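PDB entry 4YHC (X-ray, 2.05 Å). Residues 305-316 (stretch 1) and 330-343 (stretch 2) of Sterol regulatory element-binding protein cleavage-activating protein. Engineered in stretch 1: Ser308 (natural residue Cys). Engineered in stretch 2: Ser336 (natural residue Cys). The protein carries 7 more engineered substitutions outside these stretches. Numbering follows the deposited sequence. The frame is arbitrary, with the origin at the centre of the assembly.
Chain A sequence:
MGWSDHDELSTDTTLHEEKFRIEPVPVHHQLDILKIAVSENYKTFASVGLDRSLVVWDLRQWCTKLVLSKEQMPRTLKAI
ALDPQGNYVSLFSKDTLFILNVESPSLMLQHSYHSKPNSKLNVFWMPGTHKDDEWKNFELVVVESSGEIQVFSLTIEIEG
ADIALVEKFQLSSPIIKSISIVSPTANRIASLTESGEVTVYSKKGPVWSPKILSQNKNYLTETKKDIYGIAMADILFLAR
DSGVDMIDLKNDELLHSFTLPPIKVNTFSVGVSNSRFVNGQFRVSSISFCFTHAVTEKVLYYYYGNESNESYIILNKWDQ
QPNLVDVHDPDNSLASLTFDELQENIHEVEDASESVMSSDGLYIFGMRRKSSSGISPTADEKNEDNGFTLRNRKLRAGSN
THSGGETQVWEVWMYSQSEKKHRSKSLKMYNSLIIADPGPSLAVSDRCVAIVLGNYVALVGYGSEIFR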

# COMPACT_ATOMS: atom_id res chain seq x y z
N GLY A 305 8.07 18.03 7.11
CA GLY A 305 8.17 17.95 8.56
C GLY A 305 9.54 18.19 9.14
O GLY A 305 10.56 18.02 8.48
N ASN A 306 9.56 18.59 10.41
CA ASN A 306 10.80 18.75 11.16
C ASN A 306 11.15 17.44 11.86
O ASN A 306 12.21 17.33 12.48
N GLU A 307 10.25 16.47 11.76
CA GLU A 307 10.46 15.13 12.30
C GLU A 307 10.06 14.98 13.77
O GLU A 307 9.78 15.97 14.45
N SER A 308 10.05 13.74 14.24
CA SER A 308 9.63 13.38 15.59
C SER A 308 10.16 14.33 16.67
O SER A 308 9.58 15.38 16.92
N ASN A 309 11.26 13.94 17.31
CA ASN A 309 11.86 14.77 18.34
C ASN A 309 11.98 16.21 17.85
O ASN A 309 13.02 16.61 17.32
N GLU A 310 10.91 16.98 18.02
CA GLU A 310 10.88 18.36 17.55
C GLU A 310 9.46 18.90 17.57
O GLU A 310 9.13 19.77 18.37
N SER A 311 8.63 18.38 16.68
CA SER A 311 7.28 18.88 16.51
C SER A 311 6.36 17.85 15.87
O SER A 311 6.78 16.73 15.58
N TYR A 312 5.11 18.24 15.64
CA TYR A 312 4.15 17.37 14.98
C TYR A 312 3.15 18.18 14.24
O TYR A 312 3.07 19.37 14.42
N ILE A 313 2.33 17.50 13.48
CA ILE A 313 1.33 18.10 12.65
C ILE A 313 0.07 17.48 13.03
O ILE A 313 0.01 16.21 13.14
N ILE A 314 -0.99 18.28 13.14
CA ILE A 314 -2.30 17.78 13.32
C ILE A 314 -2.92 17.62 11.95
O ILE A 314 -3.25 18.63 11.33
N LEU A 315 -3.11 16.35 11.49
CA LEU A 315 -3.70 16.02 10.22
C LEU A 315 -5.18 16.08 10.22
O LEU A 315 -5.76 16.33 9.20
N ASN A 316 -5.84 15.74 11.30
CA ASN A 316 -7.27 15.80 11.29
C ASN A 316 -7.79 15.83 12.74
O ASN A 316 -7.00 15.62 13.67
N PRO A 330 0.98 13.32 25.72
CA PRO A 330 2.36 12.88 25.52
C PRO A 330 3.26 13.81 24.66
O PRO A 330 4.43 13.60 24.66
N ASP A 331 2.71 14.80 23.94
CA ASP A 331 3.50 15.69 23.06
C ASP A 331 3.69 17.11 23.64
O ASP A 331 3.91 18.10 22.90
N ASN A 332 3.59 17.23 24.95
CA ASN A 332 3.76 18.53 25.62
C ASN A 332 5.07 19.23 25.21
O ASN A 332 5.03 20.28 24.56
N SER A 333 6.22 18.61 25.51
CA SER A 333 7.53 19.12 25.10
C SER A 333 7.75 19.36 23.60
O SER A 333 8.90 19.66 23.19
N LEU A 334 6.68 19.28 22.80
CA LEU A 334 6.75 19.46 21.33
C LEU A 334 5.91 20.60 20.75
O LEU A 334 4.81 20.91 21.22
N ALA A 335 6.40 21.13 19.64
CA ALA A 335 5.73 22.21 18.91
C ALA A 335 4.71 21.67 17.89
O ALA A 335 5.04 20.86 17.10
N SER A 336 3.48 22.12 17.98
CA SER A 336 2.46 21.92 16.96
C SER A 336 2.67 22.82 15.74
O SER A 336 2.69 24.02 15.89
N LEU A 337 2.82 22.27 14.55
CA LEU A 337 3.07 23.10 13.34
C LEU A 337 1.82 23.33 12.53
O LEU A 337 0.98 22.44 12.42
N THR A 338 1.71 24.52 11.93
CA THR A 338 0.71 24.76 10.91
C THR A 338 1.14 24.16 9.59
O THR A 338 2.33 23.90 9.38
N PHE A 339 0.17 23.98 8.71
CA PHE A 339 0.42 23.42 7.41
C PHE A 339 1.37 24.31 6.66
O PHE A 339 2.35 23.82 6.09
N ASP A 340 1.19 25.61 6.76
CA ASP A 340 2.07 26.54 5.98
C ASP A 340 3.52 26.62 6.41
O ASP A 340 4.35 26.95 5.57
N GLU A 341 3.83 26.30 7.67
CA GLU A 341 5.23 26.28 8.11
C GLU A 341 5.93 24.93 8.06
O GLU A 341 6.97 24.73 8.71
N LEU A 342 5.38 23.99 7.29
CA LEU A 342 6.04 22.70 7.05
C LEU A 342 7.23 22.88 6.12
O LEU A 342 7.10 23.55 5.13
N GLN A 343 8.34 22.24 6.43
CA GLN A 343 9.48 22.23 5.49
C GLN A 343 9.39 21.04 4.50
O GLN A 343 9.11 19.94 4.90

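The apolar centre forms around Ile313, whose side chain shares a sheet face with Ser311, Ala335 and Leu337. In rotamer m, with chi2 t, Ile313 offers carbon in several directions: CD1 meets Leu342 CD2 at 3.3 Å, CG2 meets Phe339 CE1 at 3.8 Å, and CG1 lies 4.5 Å from Leu337 CD1. The branched side chain thus spans three apolar neighbours. Phe339 (m) starts sideways, but its ring reaches back, bringing CZ within 3.3 Å of Ile314 O and its edge toward Leu315 CA.

On the other sheet face, Tyr312 adopts rotamer p. The flat face of its ring covers the backbone at Ser336, whose CA sits 4.1 Å from the Tyr312 ring centroid, a CH-pi contact. Leu334 CB approaches the ring edge, 3.9 Å from Tyr312 CD2, and Asp331 CB lies 3.6 Å from Tyr312 CE2. Engineered Ser336 (t) places OG 3.7 Å from Ile314 CD1. Leu334, rotamer m, points toward stretch 1, its CD2 3.3 Å from Glu310 O.

Backbone bonds hold these side chains in register, notably Leu337 N to Tyr312 O at 2.9 Å. At the polar edge, Gly305 N donates to Gln343 O at 3.1 Å; glycine suits its backbone angles, which would jam a CB against the preceding carbonyl. Nearby, Asn306 OD1 is buried without a polar partner, 3.5 Å from Gln343 CG.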

# COMPACT_ATOMS: atom_id res chain seq x y z
CB ASN A 306 10.66 19.88 12.18
CG ASN A 306 10.08 21.14 11.58
OD1 ASN A 306 9.54 21.13 10.48
ND2 ASN A 306 10.20 22.25 12.31
CB GLU A 307 11.91 14.67 12.09
CG GLU A 307 12.23 13.29 12.66
CD GLU A 307 11.23 12.23 12.22
OE1 GLU A 307 11.40 11.06 12.63
OE2 GLU A 307 10.29 12.56 11.47
CB SER A 308 10.04 11.94 15.90
OG SER A 308 10.13 11.70 17.30
CB ASN A 309 13.22 14.23 18.74
CG ASN A 309 13.92 15.11 19.76
OD1 ASN A 309 13.35 16.09 20.24
ND2 ASN A 309 15.15 14.76 20.11
CB GLU A 310 11.43 18.44 16.13
CG GLU A 310 12.85 18.98 16.03
CD GLU A 310 13.58 18.48 14.80
OE1 GLU A 310 13.99 17.30 14.79
OE2 GLU A 310 13.75 19.26 13.84
CB SER A 311 7.30 20.14 15.66
OG SER A 311 8.05 19.92 14.48
CB TYR A 312 3.41 16.51 16.04
CG TYR A 312 2.62 17.29 17.03
CD1 TYR A 312 1.30 17.61 16.80
CD2 TYR A 312 3.19 17.68 18.25
CE1 TYR A 312 0.56 18.33 17.72
CE2 TYR A 312 2.46 18.37 19.20
CZ TYR A 312 1.17 18.70 18.93
OH TYR A 312 0.46 19.40 19.86
CB ILE A 313 1.69 17.68 11.21
CG1 ILE A 313 3.06 18.21 10.83
CG2 ILE A 313 0.66 18.03 10.18
CD1 ILE A 313 3.72 17.42 9.70
CB ILE A 314 -3.16 18.75 14.17
CG1 ILE A 314 -2.64 18.82 15.59
CG2 ILE A 314 -4.63 18.37 14.13
CD1 ILE A 314 -3.14 20.05 16.34
CB LEU A 315 -3.39 14.58 9.78
CG LEU A 315 -2.16 14.19 9.00
CD1 LEU A 315 -2.38 12.75 8.46
CD2 LEU A 315 -1.83 15.22 7.94
CB ASN A 316 -7.87 14.62 10.51
CG ASN A 316 -9.31 14.83 10.13
OD1 ASN A 316 -9.86 15.95 10.30
ND2 ASN A 316 -9.96 13.77 9.62
CB PRO A 330 2.19 11.54 24.80
CG PRO A 330 0.92 11.68 24.04
CD PRO A 330 0.02 12.50 24.95
CB ASP A 331 2.81 15.79 21.68
CG ASP A 331 2.73 14.43 20.94
OD1 ASP A 331 3.78 13.77 20.78
OD2 ASP A 331 1.61 14.06 20.52
CB ASN A 332 3.64 18.39 27.16
CG ASN A 332 4.41 17.20 27.71
OD1 ASN A 332 5.63 17.26 27.88
ND2 ASN A 332 3.70 16.12 27.99
CB SER A 333 8.62 18.19 25.59
OG SER A 333 8.43 17.96 26.97
CB LEU A 334 6.32 18.17 20.60
CG LEU A 334 7.19 16.94 20.67
CD1 LEU A 334 6.78 15.97 19.56
CD2 LEU A 334 8.66 17.30 20.58
CB ALA A 335 6.77 23.03 18.20
CB SER A 336 1.16 22.29 17.61
OG SER A 336 0.12 21.82 16.83
CB LEU A 337 4.01 22.40 12.44
CG LEU A 337 5.38 22.12 12.98
CD1 LEU A 337 6.14 21.22 12.00
CD2 LEU A 337 6.15 23.40 13.25
CB THR A 338 0.49 26.28 10.66
OG1 THR A 338 1.71 26.82 10.14
CG2 THR A 338 0.12 26.97 11.96
CB PHE A 339 -0.87 23.14 6.62
CG PHE A 339 -1.70 22.01 7.20
CD1 PHE A 339 -1.15 20.76 7.41
CD2 PHE A 339 -3.02 22.20 7.54
CE1 PHE A 339 -1.88 19.75 8.00
CE2 PHE A 339 -3.75 21.18 8.09
CZ PHE A 339 -3.18 19.96 8.34
CB ASP A 340 1.47 27.94 5.86
CG ASP A 340 0.06 27.92 5.35
OD1 ASP A 340 -0.36 26.95 4.66
OD2 ASP A 340 -0.66 28.88 5.65
CB GLU A 341 5.36 26.86 9.50
CG GLU A 341 4.75 26.08 10.63
CD GLU A 341 4.27 27.00 11.74
OE1 GLU A 341 4.45 28.23 11.63
OE2 GLU A 341 3.69 26.51 12.73
CB LEU A 342 5.05 21.75 6.39
CG LEU A 342 4.09 21.14 7.43
CD1 LEU A 342 2.91 20.50 6.74
CD2 LEU A 342 4.89 20.18 8.31
CB GLN A 343 10.79 22.15 6.28
CG GLN A 343 10.69 22.82 7.64
CD GLN A 343 11.93 23.59 8.01
OE1 GLN A 343 12.03 24.79 7.77
NE2 GLN A 343 12.90 22.89 8.59